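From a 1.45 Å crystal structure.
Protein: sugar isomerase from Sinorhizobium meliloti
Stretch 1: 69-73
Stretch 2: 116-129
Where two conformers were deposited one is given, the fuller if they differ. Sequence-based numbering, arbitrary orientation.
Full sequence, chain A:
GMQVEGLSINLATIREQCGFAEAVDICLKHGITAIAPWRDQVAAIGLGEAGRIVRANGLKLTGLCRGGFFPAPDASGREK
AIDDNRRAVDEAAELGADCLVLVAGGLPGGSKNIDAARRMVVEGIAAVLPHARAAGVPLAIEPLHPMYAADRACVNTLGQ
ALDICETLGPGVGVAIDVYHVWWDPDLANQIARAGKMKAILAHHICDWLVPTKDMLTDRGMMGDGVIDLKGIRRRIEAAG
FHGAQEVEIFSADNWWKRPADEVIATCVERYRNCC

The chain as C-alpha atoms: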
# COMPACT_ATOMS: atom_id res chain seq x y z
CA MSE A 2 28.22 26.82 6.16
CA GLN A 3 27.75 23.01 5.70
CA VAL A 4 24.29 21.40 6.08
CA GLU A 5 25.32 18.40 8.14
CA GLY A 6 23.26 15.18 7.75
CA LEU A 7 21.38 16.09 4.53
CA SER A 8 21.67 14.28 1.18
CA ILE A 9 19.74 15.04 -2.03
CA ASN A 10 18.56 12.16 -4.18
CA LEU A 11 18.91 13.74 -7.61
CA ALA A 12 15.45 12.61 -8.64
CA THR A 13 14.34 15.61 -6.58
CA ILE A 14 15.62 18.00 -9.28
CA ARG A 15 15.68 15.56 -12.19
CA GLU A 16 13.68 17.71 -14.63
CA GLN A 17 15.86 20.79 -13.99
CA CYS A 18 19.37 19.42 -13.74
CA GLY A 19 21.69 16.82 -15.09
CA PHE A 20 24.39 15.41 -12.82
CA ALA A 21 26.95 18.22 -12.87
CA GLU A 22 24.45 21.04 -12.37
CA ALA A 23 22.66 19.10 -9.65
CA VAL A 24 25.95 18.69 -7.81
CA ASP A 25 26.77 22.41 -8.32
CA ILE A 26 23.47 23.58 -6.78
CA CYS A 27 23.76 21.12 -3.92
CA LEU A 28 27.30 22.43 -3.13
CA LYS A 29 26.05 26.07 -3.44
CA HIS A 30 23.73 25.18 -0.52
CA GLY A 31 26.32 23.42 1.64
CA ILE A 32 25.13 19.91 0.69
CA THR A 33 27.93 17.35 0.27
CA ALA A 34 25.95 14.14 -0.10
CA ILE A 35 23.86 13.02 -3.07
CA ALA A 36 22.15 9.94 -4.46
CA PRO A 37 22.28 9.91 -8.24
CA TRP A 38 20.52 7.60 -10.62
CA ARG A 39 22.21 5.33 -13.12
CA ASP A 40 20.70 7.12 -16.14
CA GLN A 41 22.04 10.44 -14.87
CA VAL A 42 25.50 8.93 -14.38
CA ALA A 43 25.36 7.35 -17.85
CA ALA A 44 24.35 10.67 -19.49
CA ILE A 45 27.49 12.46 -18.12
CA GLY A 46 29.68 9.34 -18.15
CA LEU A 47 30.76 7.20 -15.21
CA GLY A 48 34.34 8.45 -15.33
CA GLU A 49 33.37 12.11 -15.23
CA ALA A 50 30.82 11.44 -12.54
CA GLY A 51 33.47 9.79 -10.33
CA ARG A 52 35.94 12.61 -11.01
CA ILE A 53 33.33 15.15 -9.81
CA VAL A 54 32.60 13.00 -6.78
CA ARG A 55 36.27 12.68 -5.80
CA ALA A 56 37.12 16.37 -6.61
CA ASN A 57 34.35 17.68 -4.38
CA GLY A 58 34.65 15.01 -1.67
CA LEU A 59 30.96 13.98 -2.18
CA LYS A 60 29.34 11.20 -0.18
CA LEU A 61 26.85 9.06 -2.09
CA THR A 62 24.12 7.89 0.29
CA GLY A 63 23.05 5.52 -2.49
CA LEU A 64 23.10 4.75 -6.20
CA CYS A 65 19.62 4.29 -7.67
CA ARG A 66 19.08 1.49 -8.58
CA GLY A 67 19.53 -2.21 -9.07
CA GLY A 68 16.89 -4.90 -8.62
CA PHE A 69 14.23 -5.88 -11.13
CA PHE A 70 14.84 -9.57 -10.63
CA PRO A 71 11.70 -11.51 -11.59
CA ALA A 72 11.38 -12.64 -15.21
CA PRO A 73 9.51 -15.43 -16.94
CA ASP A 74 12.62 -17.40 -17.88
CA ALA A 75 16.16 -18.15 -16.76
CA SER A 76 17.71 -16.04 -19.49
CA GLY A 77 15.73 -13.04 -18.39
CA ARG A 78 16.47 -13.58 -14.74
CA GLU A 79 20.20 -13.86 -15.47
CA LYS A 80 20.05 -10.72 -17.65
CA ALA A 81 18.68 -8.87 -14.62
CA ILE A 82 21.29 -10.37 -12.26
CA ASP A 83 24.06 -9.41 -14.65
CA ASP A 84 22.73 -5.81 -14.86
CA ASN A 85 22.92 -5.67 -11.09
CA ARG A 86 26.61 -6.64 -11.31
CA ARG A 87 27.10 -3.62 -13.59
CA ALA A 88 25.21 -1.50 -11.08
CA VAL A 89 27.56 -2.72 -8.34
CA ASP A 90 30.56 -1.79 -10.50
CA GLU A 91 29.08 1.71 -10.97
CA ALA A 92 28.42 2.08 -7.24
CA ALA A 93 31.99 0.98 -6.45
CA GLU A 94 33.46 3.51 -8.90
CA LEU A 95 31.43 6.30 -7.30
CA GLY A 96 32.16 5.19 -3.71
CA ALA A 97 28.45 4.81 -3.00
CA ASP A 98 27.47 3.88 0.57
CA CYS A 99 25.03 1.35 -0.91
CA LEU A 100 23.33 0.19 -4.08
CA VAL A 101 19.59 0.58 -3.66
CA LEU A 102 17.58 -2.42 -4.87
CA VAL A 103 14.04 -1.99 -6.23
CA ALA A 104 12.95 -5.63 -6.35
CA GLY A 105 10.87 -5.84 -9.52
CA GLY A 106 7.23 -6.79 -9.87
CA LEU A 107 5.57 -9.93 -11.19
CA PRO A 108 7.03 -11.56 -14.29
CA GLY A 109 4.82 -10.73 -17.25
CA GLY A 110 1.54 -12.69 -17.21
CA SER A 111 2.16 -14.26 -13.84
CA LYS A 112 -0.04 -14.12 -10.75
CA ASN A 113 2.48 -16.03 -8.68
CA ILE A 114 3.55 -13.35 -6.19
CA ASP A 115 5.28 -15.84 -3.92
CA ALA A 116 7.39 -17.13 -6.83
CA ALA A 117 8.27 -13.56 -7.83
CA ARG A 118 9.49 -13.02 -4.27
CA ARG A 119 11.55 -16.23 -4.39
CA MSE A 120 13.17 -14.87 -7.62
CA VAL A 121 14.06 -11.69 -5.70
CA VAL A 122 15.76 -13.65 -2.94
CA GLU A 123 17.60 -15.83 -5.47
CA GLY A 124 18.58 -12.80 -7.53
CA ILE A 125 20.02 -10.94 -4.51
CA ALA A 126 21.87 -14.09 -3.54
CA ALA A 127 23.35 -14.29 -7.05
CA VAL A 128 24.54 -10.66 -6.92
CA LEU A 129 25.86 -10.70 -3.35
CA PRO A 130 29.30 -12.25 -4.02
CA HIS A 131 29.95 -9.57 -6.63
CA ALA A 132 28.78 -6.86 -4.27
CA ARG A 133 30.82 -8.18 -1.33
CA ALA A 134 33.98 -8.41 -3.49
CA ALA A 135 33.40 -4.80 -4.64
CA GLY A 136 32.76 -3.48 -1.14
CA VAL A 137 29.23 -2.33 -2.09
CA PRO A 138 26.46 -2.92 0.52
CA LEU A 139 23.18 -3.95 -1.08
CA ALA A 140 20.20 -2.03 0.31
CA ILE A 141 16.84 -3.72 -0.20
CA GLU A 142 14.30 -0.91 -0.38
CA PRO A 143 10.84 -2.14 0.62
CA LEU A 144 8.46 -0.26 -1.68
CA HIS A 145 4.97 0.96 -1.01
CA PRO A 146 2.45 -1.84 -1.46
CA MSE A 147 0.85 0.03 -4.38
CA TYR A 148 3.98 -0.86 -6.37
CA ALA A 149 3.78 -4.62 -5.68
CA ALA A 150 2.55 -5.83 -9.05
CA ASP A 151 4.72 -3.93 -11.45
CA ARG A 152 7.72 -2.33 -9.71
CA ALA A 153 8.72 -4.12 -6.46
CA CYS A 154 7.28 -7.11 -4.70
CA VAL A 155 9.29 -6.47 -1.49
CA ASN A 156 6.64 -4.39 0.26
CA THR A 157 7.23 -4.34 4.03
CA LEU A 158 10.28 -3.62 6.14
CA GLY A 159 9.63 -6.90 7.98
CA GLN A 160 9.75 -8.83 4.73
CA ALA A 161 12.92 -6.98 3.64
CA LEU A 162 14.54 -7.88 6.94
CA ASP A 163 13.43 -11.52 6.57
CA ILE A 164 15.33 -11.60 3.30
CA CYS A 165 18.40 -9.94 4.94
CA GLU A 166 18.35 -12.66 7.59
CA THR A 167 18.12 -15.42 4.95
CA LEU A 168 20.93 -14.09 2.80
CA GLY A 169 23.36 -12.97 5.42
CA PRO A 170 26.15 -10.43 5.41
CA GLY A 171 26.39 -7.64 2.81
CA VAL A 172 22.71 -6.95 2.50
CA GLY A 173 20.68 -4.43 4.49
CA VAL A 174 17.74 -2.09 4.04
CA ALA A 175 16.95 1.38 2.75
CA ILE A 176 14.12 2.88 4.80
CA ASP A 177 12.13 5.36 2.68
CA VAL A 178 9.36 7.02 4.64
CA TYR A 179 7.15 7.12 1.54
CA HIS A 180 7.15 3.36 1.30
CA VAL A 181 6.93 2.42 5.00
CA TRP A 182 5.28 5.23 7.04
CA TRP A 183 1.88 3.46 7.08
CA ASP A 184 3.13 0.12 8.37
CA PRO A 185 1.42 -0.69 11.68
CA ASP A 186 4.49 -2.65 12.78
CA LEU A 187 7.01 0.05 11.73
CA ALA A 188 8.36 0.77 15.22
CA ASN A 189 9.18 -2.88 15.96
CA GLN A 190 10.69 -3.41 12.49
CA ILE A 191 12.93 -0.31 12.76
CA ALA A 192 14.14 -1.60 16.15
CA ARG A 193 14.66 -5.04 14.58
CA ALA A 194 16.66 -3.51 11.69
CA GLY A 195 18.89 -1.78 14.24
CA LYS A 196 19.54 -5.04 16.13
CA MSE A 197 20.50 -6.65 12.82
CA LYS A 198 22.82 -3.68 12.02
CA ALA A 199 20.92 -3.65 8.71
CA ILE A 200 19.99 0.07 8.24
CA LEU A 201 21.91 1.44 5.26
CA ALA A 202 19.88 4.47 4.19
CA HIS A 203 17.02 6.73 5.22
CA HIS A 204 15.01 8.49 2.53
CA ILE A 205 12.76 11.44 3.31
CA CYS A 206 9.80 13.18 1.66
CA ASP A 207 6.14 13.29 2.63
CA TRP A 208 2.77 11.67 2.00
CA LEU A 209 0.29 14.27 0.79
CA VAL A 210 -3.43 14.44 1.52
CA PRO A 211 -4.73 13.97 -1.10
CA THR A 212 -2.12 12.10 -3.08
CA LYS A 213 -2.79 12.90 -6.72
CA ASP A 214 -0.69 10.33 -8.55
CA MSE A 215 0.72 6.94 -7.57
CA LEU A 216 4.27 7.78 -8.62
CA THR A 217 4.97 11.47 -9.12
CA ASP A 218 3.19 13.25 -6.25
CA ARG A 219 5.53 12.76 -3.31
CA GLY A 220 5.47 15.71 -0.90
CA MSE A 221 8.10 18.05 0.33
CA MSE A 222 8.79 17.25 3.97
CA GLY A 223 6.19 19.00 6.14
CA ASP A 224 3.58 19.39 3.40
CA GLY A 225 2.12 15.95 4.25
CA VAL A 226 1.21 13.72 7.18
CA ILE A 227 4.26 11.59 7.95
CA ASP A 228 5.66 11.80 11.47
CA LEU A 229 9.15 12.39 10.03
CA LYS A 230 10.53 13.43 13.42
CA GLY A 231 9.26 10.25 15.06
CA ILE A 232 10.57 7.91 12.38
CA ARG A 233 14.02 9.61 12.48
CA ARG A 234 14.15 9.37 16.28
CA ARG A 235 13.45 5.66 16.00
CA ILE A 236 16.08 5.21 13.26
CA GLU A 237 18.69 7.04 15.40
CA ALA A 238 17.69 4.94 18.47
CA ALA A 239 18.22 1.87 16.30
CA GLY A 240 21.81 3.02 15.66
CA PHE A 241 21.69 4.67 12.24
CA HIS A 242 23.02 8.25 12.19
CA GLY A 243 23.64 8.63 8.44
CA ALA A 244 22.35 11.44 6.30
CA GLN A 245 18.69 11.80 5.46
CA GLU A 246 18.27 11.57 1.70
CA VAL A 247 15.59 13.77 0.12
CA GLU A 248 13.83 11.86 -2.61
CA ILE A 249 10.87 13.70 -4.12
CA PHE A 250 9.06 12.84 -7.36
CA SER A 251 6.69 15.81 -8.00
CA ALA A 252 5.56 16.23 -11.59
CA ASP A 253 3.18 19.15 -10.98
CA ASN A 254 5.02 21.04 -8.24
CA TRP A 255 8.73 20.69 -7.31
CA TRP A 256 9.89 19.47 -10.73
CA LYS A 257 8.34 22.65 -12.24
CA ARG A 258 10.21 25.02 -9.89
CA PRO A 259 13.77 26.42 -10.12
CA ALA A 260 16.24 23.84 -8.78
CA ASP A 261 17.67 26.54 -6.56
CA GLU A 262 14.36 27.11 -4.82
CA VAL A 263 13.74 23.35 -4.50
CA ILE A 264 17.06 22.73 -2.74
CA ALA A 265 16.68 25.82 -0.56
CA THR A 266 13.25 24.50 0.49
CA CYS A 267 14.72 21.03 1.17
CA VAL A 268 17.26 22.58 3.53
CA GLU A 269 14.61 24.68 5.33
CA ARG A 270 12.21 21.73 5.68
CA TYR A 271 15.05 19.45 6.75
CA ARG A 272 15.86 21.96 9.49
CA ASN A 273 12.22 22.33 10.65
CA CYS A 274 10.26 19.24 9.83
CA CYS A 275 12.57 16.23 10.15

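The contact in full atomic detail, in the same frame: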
# COMPACT_ATOMS: atom_id res chain seq x y z
N PHE A 69 14.99 -5.38 -9.99
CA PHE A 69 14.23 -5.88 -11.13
C PHE A 69 14.57 -7.30 -11.49
O PHE A 69 14.88 -7.62 -12.63
CB PHE A 69 14.35 -4.87 -12.30
CG PHE A 69 13.83 -3.53 -11.91
CD1 PHE A 69 12.47 -3.33 -11.83
CD2 PHE A 69 14.69 -2.51 -11.53
CE1 PHE A 69 11.94 -2.08 -11.39
CE2 PHE A 69 14.18 -1.30 -11.09
CZ PHE A 69 12.82 -1.10 -11.02
N PHE A 70 14.44 -8.18 -10.48
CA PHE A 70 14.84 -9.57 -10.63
C PHE A 70 13.86 -10.53 -11.31
O PHE A 70 14.29 -11.37 -12.09
CB PHE A 70 15.23 -10.15 -9.26
CG PHE A 70 16.40 -9.46 -8.63
CD1 PHE A 70 17.68 -9.72 -9.10
CD2 PHE A 70 16.26 -8.63 -7.54
CE1 PHE A 70 18.75 -9.12 -8.53
CE2 PHE A 70 17.35 -8.04 -6.95
CZ PHE A 70 18.61 -8.29 -7.47
N PRO A 71 12.55 -10.44 -11.01
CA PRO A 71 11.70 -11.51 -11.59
C PRO A 71 11.58 -11.40 -13.10
O PRO A 71 11.54 -10.29 -13.65
CB PRO A 71 10.35 -11.32 -10.88
CG PRO A 71 10.67 -10.57 -9.62
CD PRO A 71 11.82 -9.65 -10.02
N ALA A 72 11.56 -12.55 -13.76
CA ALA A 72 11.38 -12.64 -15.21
C ALA A 72 10.85 -14.02 -15.50
O ALA A 72 11.04 -14.96 -14.69
CB ALA A 72 12.70 -12.34 -15.99
N PRO A 73 10.16 -14.17 -16.64
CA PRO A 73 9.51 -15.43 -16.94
C PRO A 73 10.43 -16.59 -17.28
O PRO A 73 9.96 -17.73 -17.33
CB PRO A 73 8.65 -15.11 -18.18
CG PRO A 73 8.72 -13.70 -18.40
CD PRO A 73 9.86 -13.13 -17.62
N ALA A 116 6.29 -16.76 -5.96
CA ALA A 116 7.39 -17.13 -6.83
C ALA A 116 8.20 -15.92 -7.21
O ALA A 116 9.45 -16.00 -7.29
CB ALA A 116 6.87 -17.85 -8.11
N ALA A 117 7.53 -14.81 -7.51
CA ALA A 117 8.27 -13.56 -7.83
C ALA A 117 9.20 -13.22 -6.66
O ALA A 117 10.33 -12.82 -6.82
CB ALA A 117 7.30 -12.41 -8.13
N ARG A 118 8.69 -13.33 -5.45
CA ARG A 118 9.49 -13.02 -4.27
C ARG A 118 10.65 -13.99 -4.10
O ARG A 118 11.75 -13.55 -3.75
CB ARG A 118 8.57 -12.97 -3.05
CG ARG A 118 7.71 -11.72 -3.10
CD ARG A 118 6.50 -11.75 -2.17
NE ARG A 118 5.91 -10.44 -2.16
CZ ARG A 118 4.66 -10.13 -1.84
NH1 ARG A 118 3.87 -11.06 -1.35
NH2 ARG A 118 4.24 -8.88 -1.94
N ARG A 119 10.43 -15.28 -4.39
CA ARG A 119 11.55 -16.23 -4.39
C ARG A 119 12.62 -15.81 -5.41
O ARG A 119 13.82 -15.93 -5.15
CB ARG A 119 11.11 -17.65 -4.67
CG ARG A 119 10.32 -18.25 -3.53
CD ARG A 119 10.12 -19.75 -3.69
NE ARG A 119 9.39 -20.11 -4.91
CZ ARG A 119 8.06 -20.22 -4.99
NH1 ARG A 119 7.28 -19.96 -3.96
NH2 ARG A 119 7.51 -20.58 -6.14
N MSE A 120 12.20 -15.34 -6.57
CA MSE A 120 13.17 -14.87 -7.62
C MSE A 120 13.95 -13.68 -7.14
O MSE A 120 15.12 -13.55 -7.47
CB MSE A 120 12.46 -14.53 -8.90
CG MSE A 120 11.77 -15.68 -9.60
SE MSE A 120 10.71 -15.12 -11.09
CE MSE A 120 9.99 -16.81 -11.63
N VAL A 121 13.34 -12.81 -6.35
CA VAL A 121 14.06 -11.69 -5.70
C VAL A 121 15.15 -12.18 -4.77
O VAL A 121 16.28 -11.78 -4.85
CB VAL A 121 13.08 -10.72 -4.97
CG1 VAL A 121 13.84 -9.68 -4.18
CG2 VAL A 121 12.12 -10.05 -6.02
N VAL A 122 14.77 -13.12 -3.89
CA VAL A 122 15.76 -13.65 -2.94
C VAL A 122 16.92 -14.32 -3.71
O VAL A 122 18.10 -14.08 -3.42
CB VAL A 122 15.12 -14.61 -1.95
CG1 VAL A 122 16.18 -15.20 -1.01
CG2 VAL A 122 14.02 -13.85 -1.17
N GLU A 123 16.60 -15.15 -4.69
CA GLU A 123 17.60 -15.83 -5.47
C GLU A 123 18.47 -14.86 -6.27
O GLU A 123 19.68 -15.04 -6.39
CB GLU A 123 16.93 -16.80 -6.44
CG GLU A 123 16.28 -18.00 -5.82
CD GLU A 123 15.43 -18.81 -6.85
OE1 GLU A 123 15.32 -18.43 -8.05
OE2 GLU A 123 14.87 -19.82 -6.44
N GLY A 124 17.86 -13.80 -6.75
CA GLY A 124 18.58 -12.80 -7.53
C GLY A 124 19.57 -12.04 -6.67
O GLY A 124 20.75 -11.82 -7.06
N ILE A 125 19.12 -11.60 -5.49
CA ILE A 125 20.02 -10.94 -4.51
C ILE A 125 21.16 -11.86 -4.13
O ILE A 125 22.32 -11.44 -4.13
CB ILE A 125 19.30 -10.37 -3.30
CG1 ILE A 125 18.22 -9.37 -3.77
CG2 ILE A 125 20.28 -9.70 -2.35
CD1 ILE A 125 17.26 -8.92 -2.61
N ALA A 126 20.84 -13.12 -3.88
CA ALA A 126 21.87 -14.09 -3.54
C ALA A 126 22.92 -14.24 -4.64
O ALA A 126 24.11 -14.39 -4.35
CB ALA A 126 21.27 -15.42 -3.25
N ALA A 127 22.47 -14.15 -5.90
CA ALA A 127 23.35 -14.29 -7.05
C ALA A 127 24.29 -13.09 -7.20
O ALA A 127 25.44 -13.24 -7.65
CB ALA A 127 22.54 -14.50 -8.37
N VAL A 128 23.79 -11.90 -6.83
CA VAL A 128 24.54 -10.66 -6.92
C VAL A 128 25.51 -10.48 -5.73
O VAL A 128 26.56 -9.86 -5.87
CB VAL A 128 23.58 -9.44 -7.01
CG1 VAL A 128 24.35 -8.08 -6.99
CG2 VAL A 128 22.69 -9.56 -8.28
N LEU A 129 25.13 -11.00 -4.57
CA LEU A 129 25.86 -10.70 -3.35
C LEU A 129 27.37 -10.93 -3.45
O LEU A 129 28.12 -10.04 -3.05
CB LEU A 129 25.28 -11.48 -2.16
CG LEU A 129 24.25 -10.68 -1.35
CD1 LEU A 129 23.43 -11.54 -0.37
CD2 LEU A 129 24.97 -9.52 -0.62

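A short, irregular segment packs against one flank of a helix, and shape does all the work: no hydrogen bond crosses between them, and 370 Å² is buried, through apolar side chains packed on one another and on backbone. The main bump is Phe70, whose CA-to-CB bond points toward the helix; with chi1 in the m well, one face of its ring lies over the helix backbone. The hollow that receives it is Gly124. Phe70 CE1 comes within 3.6 Å of Gly124 C, and one ring face covers that carbon together with Val121 O and Ile125 N. An ideal CB on Gly124 would sit 2.3 Å from Phe70 CD1, a clash, so the absence of a side chain is what lets the ring settle this deep. The helix keeps its regular bonding here: Ile125 N donates a hydrogen bond to Val121 O at 2.9 Å, directly beneath the aromatic face.

Branched residues wall the hollow. Ile125 CG1 meets Phe70 CE2 at 3.6 Å, Val128 CG2 approaches the ring edge at 4.0 Å from CE1 of Phe70, and Val121 CG1 lies 4.3 Å from Phe70 CD2.

Pro71 makes the second, shallower bump, one step along the chain and about one turn back along the helix. Pro71 CG rests 3.6 Å from Ala117 O and 4.1 Å from Ala117 CB, whose methyl adds apolar contact beside the carbonyl, and 3.9 Å from Val121 CG2. Met120, a selenomethionine here, supplies the long, flexible counterpart: its extended side chain reaches along the loop, placing Met120 SE 3.8 Å from Pro71 CB and 3.6 Å from Ala72 O. Ala72 itself turns its CB away and contributes backbone. The rule is compact: glycine under the aromatic, beta-branched residues around it, alanine beside the proline, and a long side chain along the loop.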